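Local coordinates for protein salmonella typhimurium DB7155 bacteriophage DET7 tailspike (Bacteriophage, PDB 2V5I) that probably binds and hydrolyses the O-antigen polysaccharide of Salmonella, serving as the trimeric receptor-binding tailspike of the phage, at residues R161-V166 and H184-I189; V85-F90 and E167-G172; A74-N79 and T157-S162. All coordinates share one frame; numbering follows the deposited sequence. Where two conformers were deposited one is given.

Interaction 1. Residues R161-V166 and H184-I189; sequences RSASRV and HHCKVI
A163 O is gripped by two donors: H184 N at 3.1 Å and a water at 2.9 Å that also meets H184 ND1 at the edge of the imidazole, in its plane. R165 N gives its N-H back to H184 O, so S164 and H184 form a single backbone bridge. The side chains of R165 and H185 point the same way. R165 bends at chi2 (-107°), which places CD beside H185 CB, and farther out its guanidinium lies flat on the imidazole, centres 3.9 Å apart and planes at 10°. A flat cation suits this place: it stacks by its face, while its nitrogens remain available for other partners. NH1 forms a salt bridge to D192 of the second subunit, and K187 NZ reaches the same carboxylate, which probably offsets the repulsion of the two cations. R165 and H185 both adopt the left-handed helical backbone conformation (positive phi), so corresponding corners stack in register, as in the stacked turns of a parallel beta-helix. Beyond the corner, the small buried thiol of C186 stands beside V166 CB and accepts the V166 N-H, SG lying 3.6 Å from V166 N. The V166 carbonyl in turn receives K187 N at 3.1 Å, just where strand 187-196 begins. A second water links S164 OG at 3.0 Å with H185 ND1, the latter bond weak.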
# COMPACT_ATOMS: atom_id res chain seq x y z
N ARG A 161 -27.41 19.26 -15.41
CA ARG A 161 -28.67 18.60 -15.08
C ARG A 161 -29.03 17.46 -16.03
O ARG A 161 -28.93 17.60 -17.25
CB ARG A 161 -29.80 19.64 -15.11
CG ARG A 161 -29.62 20.59 -14.00
CD ARG A 161 -30.76 21.43 -13.75
NE ARG A 161 -30.45 22.30 -12.64
CZ ARG A 161 -31.27 23.24 -12.18
NH1 ARG A 161 -32.47 23.40 -12.73
NH2 ARG A 161 -30.88 24.02 -11.16
N SER A 162 -29.34 16.30 -15.46
CA SER A 162 -29.79 15.13 -16.21
C SER A 162 -28.97 14.77 -17.45
O SER A 162 -29.51 14.56 -18.55
CB SER A 162 -31.28 15.30 -16.58
OG SER A 162 -32.08 15.44 -15.41
N ALA A 163 -27.67 14.67 -17.25
CA ALA A 163 -26.74 14.33 -18.32
C ALA A 163 -26.17 12.92 -18.10
O ALA A 163 -26.22 12.37 -17.00
CB ALA A 163 -25.62 15.34 -18.38
N SER A 164 -25.61 12.37 -19.16
CA SER A 164 -24.96 11.06 -19.11
C SER A 164 -23.61 11.18 -19.80
O SER A 164 -23.52 11.79 -20.88
CB SER A 164 -25.85 10.04 -19.82
OG SER A 164 -25.15 8.85 -20.00
N ARG A 165 -22.56 10.61 -19.21
CA ARG A 165 -21.22 10.54 -19.84
C ARG A 165 -20.68 11.91 -20.20
O ARG A 165 -20.23 12.14 -21.35
CB ARG A 165 -21.25 9.63 -21.10
CG ARG A 165 -21.86 8.27 -20.89
CD ARG A 165 -20.88 7.12 -20.88
NE ARG A 165 -21.63 5.85 -20.74
CZ ARG A 165 -21.18 4.72 -20.20
NH1 ARG A 165 -19.95 4.61 -19.73
NH2 ARG A 165 -21.98 3.66 -20.14
N VAL A 166 -20.83 12.86 -19.31
CA VAL A 166 -20.23 14.17 -19.46
C VAL A 166 -19.01 14.18 -18.57
O VAL A 166 -19.08 13.73 -17.42
CB VAL A 166 -21.19 15.29 -19.12
CG1 VAL A 166 -20.47 16.68 -19.04
CG2 VAL A 166 -22.33 15.31 -20.10
N HIS A 184 -25.55 10.52 -14.59
CA HIS A 184 -25.00 9.16 -14.56
C HIS A 184 -23.78 9.03 -15.47
O HIS A 184 -23.72 9.69 -16.51
CB HIS A 184 -26.04 8.13 -15.00
CG HIS A 184 -27.24 8.07 -14.14
ND1 HIS A 184 -28.34 8.89 -14.33
CD2 HIS A 184 -27.53 7.29 -13.07
CE1 HIS A 184 -29.24 8.64 -13.40
NE2 HIS A 184 -28.78 7.66 -12.63
N HIS A 185 -22.78 8.24 -15.07
CA HIS A 185 -21.55 8.09 -15.83
C HIS A 185 -20.82 9.39 -16.12
O HIS A 185 -20.16 9.48 -17.16
CB HIS A 185 -21.87 7.33 -17.11
CG HIS A 185 -22.28 5.92 -16.83
ND1 HIS A 185 -23.59 5.50 -16.92
CD2 HIS A 185 -21.57 4.86 -16.38
CE1 HIS A 185 -23.66 4.23 -16.55
NE2 HIS A 185 -22.45 3.82 -16.22
N CYS A 186 -20.89 10.32 -15.19
CA CYS A 186 -20.22 11.62 -15.31
C CYS A 186 -18.95 11.62 -14.46
O CYS A 186 -18.89 10.98 -13.43
CB CYS A 186 -21.14 12.81 -14.95
SG CYS A 186 -22.51 12.99 -16.18
N LYS A 187 -17.93 12.33 -14.93
CA LYS A 187 -16.66 12.33 -14.21
C LYS A 187 -16.07 13.72 -14.11
O LYS A 187 -16.18 14.50 -15.07
CB LYS A 187 -15.69 11.41 -14.92
CG LYS A 187 -16.14 9.93 -15.00
CD LYS A 187 -15.18 9.08 -15.80
CE LYS A 187 -15.87 7.78 -16.37
NZ LYS A 187 -17.10 7.94 -17.32
N VAL A 188 -15.36 13.98 -13.00
CA VAL A 188 -14.64 15.21 -12.81
C VAL A 188 -13.19 14.79 -12.63
O VAL A 188 -12.85 14.14 -11.65
CB VAL A 188 -15.16 16.02 -11.60
CG1 VAL A 188 -14.33 17.29 -11.41
CG2 VAL A 188 -16.65 16.37 -11.83
N ILE A 189 -12.36 15.11 -13.63
CA ILE A 189 -11.03 14.59 -13.74
C ILE A 189 -9.96 15.69 -13.56
O ILE A 189 -10.08 16.81 -14.11
CB ILE A 189 -10.83 13.94 -15.15
CG1 ILE A 189 -11.79 12.76 -15.35
CG2 ILE A 189 -9.39 13.54 -15.37
CD1 ILE A 189 -12.06 12.47 -16.81
O HOH W 1 -28.59 10.81 -16.55
O HOH W 2 -26.45 6.87 -18.24

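Interaction 2. Residues V85-F90 and E167-G172; sequences VINQPF and EIRNAG
V85-N87 and E167-R169 run parallel, their axes 4.8 Å apart and inclined by 12°. Within V85-N87, I86 faces this neighbour, giving its N-H to E167 O and taking that of R169, while V85 and N87 bond to residues 61-65; Q88 N reaches R169 O at 2.8 Å. Q88 and N170 both have positive phi, so both chains turn the same corner, and pairing resumes at G172 N and P89 O, 2.8 Å apart. On the face carrying V85, N87 and R169, the extended arginine is fixed by its own strand: NE, 2.9 Å from E167 OE1, and NH2 both grip that one oxygen in the guanidinium plane. This leaves a face for V85, whose CG1 lies 3.7 Å above it, toward the rim, while the N87 side chain lies beside the arginine, ND2 3.6 Å from R169 CD. A water accepting from N87 ND2 and N170 ND2 joins the amides. On the other face I86 packs beside I168; at the corner P89 CG rests 3.8 Å from I168 CG2, branched and cyclic groups filling the interior. G172, having no side chain, lets F90 CD2 settle 3.8 Å from its carbonyl carbon. Q88 NE2 bonds to G83 O of the third subunit, and V85 packs on Q88 of the second. Parallel strands with stacked corners and aliphatic residues inside characterise the right-handed parallel beta-helix of P22-type tailspikes.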
# COMPACT_ATOMS: atom_id res chain seq x y z
N VAL A 85 -17.65 17.17 -23.35
CA VAL A 85 -16.44 17.39 -22.51
C VAL A 85 -16.35 18.87 -22.25
O VAL A 85 -16.50 19.65 -23.17
CB VAL A 85 -15.17 16.90 -23.22
CG1 VAL A 85 -13.93 17.28 -22.44
CG2 VAL A 85 -15.26 15.39 -23.39
N ILE A 86 -16.04 19.23 -21.01
CA ILE A 86 -15.77 20.63 -20.63
C ILE A 86 -14.34 20.71 -20.14
O ILE A 86 -14.02 20.16 -19.09
CB ILE A 86 -16.77 21.11 -19.51
CG1 ILE A 86 -18.23 20.84 -19.96
CG2 ILE A 86 -16.58 22.57 -19.26
CD1 ILE A 86 -19.28 21.18 -18.87
N ASN A 87 -13.47 21.35 -20.93
CA ASN A 87 -12.04 21.47 -20.60
C ASN A 87 -11.73 22.78 -19.92
O ASN A 87 -12.02 23.86 -20.44
CB ASN A 87 -11.20 21.39 -21.90
CG ASN A 87 -11.26 20.03 -22.55
OD1 ASN A 87 -11.67 19.85 -23.73
ND2 ASN A 87 -10.86 19.05 -21.79
N GLN A 88 -11.08 22.69 -18.76
CA GLN A 88 -10.54 23.85 -18.04
C GLN A 88 -11.54 24.94 -17.65
O GLN A 88 -11.22 26.14 -17.69
CB GLN A 88 -9.30 24.48 -18.78
CG GLN A 88 -8.09 23.58 -18.91
CD GLN A 88 -6.98 24.17 -19.81
OE1 GLN A 88 -6.98 23.98 -21.03
NE2 GLN A 88 -6.05 24.87 -19.21
N PRO A 89 -12.76 24.54 -17.22
CA PRO A 89 -13.68 25.56 -16.76
C PRO A 89 -13.11 26.22 -15.51
O PRO A 89 -12.32 25.63 -14.75
CB PRO A 89 -14.96 24.80 -16.46
CG PRO A 89 -14.48 23.45 -16.07
CD PRO A 89 -13.29 23.20 -16.97
N PHE A 90 -13.48 27.49 -15.28
CA PHE A 90 -13.07 28.17 -14.06
C PHE A 90 -14.30 28.98 -13.56
O PHE A 90 -14.74 29.94 -14.24
CB PHE A 90 -11.89 29.12 -14.34
CG PHE A 90 -11.22 29.68 -13.12
CD1 PHE A 90 -11.76 30.77 -12.44
CD2 PHE A 90 -10.06 29.11 -12.63
CE1 PHE A 90 -11.13 31.31 -11.29
CE2 PHE A 90 -9.44 29.60 -11.48
CZ PHE A 90 -9.97 30.73 -10.82
N GLU A 167 -17.91 14.68 -19.11
CA GLU A 167 -16.63 14.80 -18.35
C GLU A 167 -16.22 16.25 -18.23
O GLU A 167 -16.26 16.97 -19.22
CB GLU A 167 -15.51 14.11 -19.09
CG GLU A 167 -15.57 12.61 -18.97
CD GLU A 167 -14.20 11.94 -19.19
OE1 GLU A 167 -13.24 12.64 -19.56
OE2 GLU A 167 -14.10 10.71 -19.01
N ILE A 168 -15.79 16.63 -17.03
CA ILE A 168 -15.17 17.95 -16.78
C ILE A 168 -13.70 17.65 -16.49
O ILE A 168 -13.42 16.73 -15.71
CB ILE A 168 -15.80 18.62 -15.54
CG1 ILE A 168 -17.23 19.05 -15.86
CG2 ILE A 168 -14.96 19.81 -15.13
CD1 ILE A 168 -17.95 19.74 -14.72
N ARG A 169 -12.79 18.30 -17.20
CA ARG A 169 -11.37 18.05 -17.05
C ARG A 169 -10.65 19.31 -16.61
O ARG A 169 -10.92 20.40 -17.14
CB ARG A 169 -10.79 17.58 -18.38
CG ARG A 169 -11.40 16.25 -18.89
CD ARG A 169 -10.83 15.84 -20.24
NE ARG A 169 -11.56 14.66 -20.74
CZ ARG A 169 -11.59 14.28 -22.02
NH1 ARG A 169 -10.93 14.96 -22.96
NH2 ARG A 169 -12.30 13.21 -22.35
N ASN A 170 -9.73 19.19 -15.65
CA ASN A 170 -8.86 20.34 -15.24
C ASN A 170 -9.64 21.57 -14.78
O ASN A 170 -9.26 22.74 -15.07
CB ASN A 170 -7.90 20.64 -16.41
CG ASN A 170 -7.06 19.45 -16.79
OD1 ASN A 170 -6.24 18.98 -15.99
ND2 ASN A 170 -7.23 18.95 -18.00
N ALA A 171 -10.70 21.30 -14.02
CA ALA A 171 -11.57 22.38 -13.46
C ALA A 171 -10.83 23.20 -12.43
O ALA A 171 -10.00 22.72 -11.67
CB ALA A 171 -12.83 21.82 -12.84
N GLY A 172 -11.15 24.49 -12.42
CA GLY A 172 -10.69 25.38 -11.38
C GLY A 172 -11.78 26.28 -10.83
O GLY A 172 -12.94 26.25 -11.21
O HOH W 3 -8.84 20.04 -20.11

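Interaction 3. Residues A74-N79 and T157-S162; sequences ALIFNN and TLDIRS
L158 carries CG anti to its backbone N (chi1 -170°) with CD1 set by a chi2 of 61°, and the F77 chi2 of 7° puts CA almost in the ring plane; L158 CD1 then stands over the centre of the F77 ring. The methyl sits 3.8 Å from the centroid, close to the normal, a CH-pi contact between a broad aromatic face and a slim branch end. L75 lies beside L158 on the same face, and I160 CG1 approaches F77 CB, so every side chain pointing this way is large and apolar, as a buried interior requires. The opposite face is mixed, with A74 and I76 among T157 and D159. R161, extended from CG to NE, grips D159 side-on, with NE 3.1 Å from OD1 and NH2 2.8 Å from OD2; R181 adds a second salt bridge to D159 OD2. I76 lays CG2 3.5 Å over one face of the R161 guanidinium, toward its rim, covering the flat cation without competing for its N-H groups. A water at 3.0 Å from R161 NH1 links it to N78 OD1. In the backbone, L75 and F77 each give their N-H across and accept one on the carbonyl. As the strands splay, one water bridges F77 O to R161 O and another N79 N to R161 O. Parallel, in-register strands with aligned apolar residues inside are the hallmark of stacked beta-helix coils.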
# COMPACT_ATOMS: atom_id res chain seq x y z
N ALA A 74 -26.06 29.96 -9.55
CA ALA A 74 -25.90 28.81 -10.42
C ALA A 74 -25.97 29.19 -11.90
O ALA A 74 -26.85 29.98 -12.34
CB ALA A 74 -26.99 27.78 -10.12
N LEU A 75 -25.00 28.68 -12.67
CA LEU A 75 -25.03 28.65 -14.12
C LEU A 75 -25.45 27.25 -14.49
O LEU A 75 -24.79 26.29 -14.12
CB LEU A 75 -23.66 29.00 -14.67
CG LEU A 75 -23.47 28.97 -16.17
CD1 LEU A 75 -24.49 29.92 -16.88
CD2 LEU A 75 -22.04 29.27 -16.55
N ILE A 76 -26.62 27.11 -15.14
CA ILE A 76 -27.29 25.81 -15.34
C ILE A 76 -27.18 25.35 -16.78
O ILE A 76 -27.60 26.06 -17.68
CB ILE A 76 -28.79 25.89 -14.95
CG1 ILE A 76 -28.92 26.34 -13.50
CG2 ILE A 76 -29.50 24.53 -15.23
CD1 ILE A 76 -30.31 26.84 -13.12
N PHE A 77 -26.66 24.13 -16.96
CA PHE A 77 -26.47 23.52 -18.29
C PHE A 77 -27.45 22.35 -18.43
O PHE A 77 -27.31 21.29 -17.78
CB PHE A 77 -25.04 22.97 -18.48
CG PHE A 77 -23.95 24.03 -18.72
CD1 PHE A 77 -24.18 25.39 -18.63
CD2 PHE A 77 -22.65 23.62 -19.06
CE1 PHE A 77 -23.14 26.31 -18.90
CE2 PHE A 77 -21.66 24.50 -19.32
CZ PHE A 77 -21.88 25.85 -19.23
N ASN A 78 -28.45 22.53 -19.33
CA ASN A 78 -29.49 21.56 -19.62
C ASN A 78 -29.32 20.92 -20.97
O ASN A 78 -28.79 21.53 -21.91
CB ASN A 78 -30.85 22.26 -19.64
CG ASN A 78 -31.25 22.85 -18.31
OD1 ASN A 78 -31.35 22.14 -17.33
ND2 ASN A 78 -31.50 24.16 -18.28
N ASN A 79 -29.75 19.66 -21.07
CA ASN A 79 -29.76 18.90 -22.31
C ASN A 79 -28.41 18.77 -23.01
O ASN A 79 -28.33 18.72 -24.23
CB ASN A 79 -30.80 19.51 -23.26
CG ASN A 79 -32.16 19.56 -22.66
OD1 ASN A 79 -32.61 18.59 -22.02
ND2 ASN A 79 -32.86 20.67 -22.87
N THR A 157 -21.67 28.33 -8.95
CA THR A 157 -21.97 26.91 -9.15
C THR A 157 -22.19 26.63 -10.64
O THR A 157 -23.06 27.25 -11.26
CB THR A 157 -23.20 26.47 -8.36
OG1 THR A 157 -22.97 26.68 -6.96
CG2 THR A 157 -23.50 24.95 -8.61
N LEU A 158 -21.45 25.64 -11.16
CA LEU A 158 -21.80 25.03 -12.45
C LEU A 158 -22.72 23.85 -12.18
O LEU A 158 -22.32 22.88 -11.57
CB LEU A 158 -20.58 24.59 -13.27
CG LEU A 158 -20.93 24.17 -14.69
CD1 LEU A 158 -21.55 25.29 -15.47
CD2 LEU A 158 -19.67 23.70 -15.35
N ASP A 159 -23.97 23.94 -12.65
CA ASP A 159 -25.06 22.99 -12.30
C ASP A 159 -25.40 22.25 -13.61
O ASP A 159 -26.08 22.79 -14.48
CB ASP A 159 -26.25 23.78 -11.70
CG ASP A 159 -27.42 22.92 -11.28
OD1 ASP A 159 -27.56 21.79 -11.78
OD2 ASP A 159 -28.21 23.42 -10.41
N ILE A 160 -24.95 21.01 -13.72
CA ILE A 160 -25.20 20.17 -14.91
C ILE A 160 -26.35 19.23 -14.59
O ILE A 160 -26.33 18.52 -13.59
CB ILE A 160 -23.92 19.44 -15.30
CG1 ILE A 160 -22.89 20.48 -15.79
CG2 ILE A 160 -24.24 18.41 -16.39
CD1 ILE A 160 -21.61 19.91 -16.12
N ARG A 161 -27.41 19.26 -15.41
CA ARG A 161 -28.67 18.60 -15.08
C ARG A 161 -29.03 17.46 -16.03
O ARG A 161 -28.93 17.60 -17.25
CB ARG A 161 -29.80 19.64 -15.11
CG ARG A 161 -29.62 20.59 -14.00
CD ARG A 161 -30.76 21.43 -13.75
NE ARG A 161 -30.45 22.30 -12.64
CZ ARG A 161 -31.27 23.24 -12.18
NH1 ARG A 161 -32.47 23.40 -12.73
NH2 ARG A 161 -30.88 24.02 -11.16
N SER A 162 -29.34 16.30 -15.46
CA SER A 162 -29.79 15.13 -16.21
C SER A 162 -28.97 14.77 -17.45
O SER A 162 -29.51 14.56 -18.55
CB SER A 162 -31.28 15.30 -16.58
OG SER A 162 -32.08 15.44 -15.41
O HOH W 4 -27.21 18.76 -19.20
O HOH W 5 -33.60 22.26 -15.28
O HOH W 6 -30.99 18.09 -19.04

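In the fold
From the N terminus, residues 74-79 and 85-90 follow each other on one coil of the beta-helix, and 157-162 and 167-172 on the next, with a long, partly helical excursion between. Interaction 3 closes a loop over the 77 residues between N79 and T157, and interaction 2 one over the 76 between F90 and E167; the two cross, their segments alternating, and meet in the interior through I86, I160, I168 and F77. Interaction 1 starts at R161 and S162, where interaction 3 ends, and spans only 17 residues to a third coil. It crosses interaction 2, and I189 probably bonds its backbone to I168 and N170, joining strands 167-169 and 187-196.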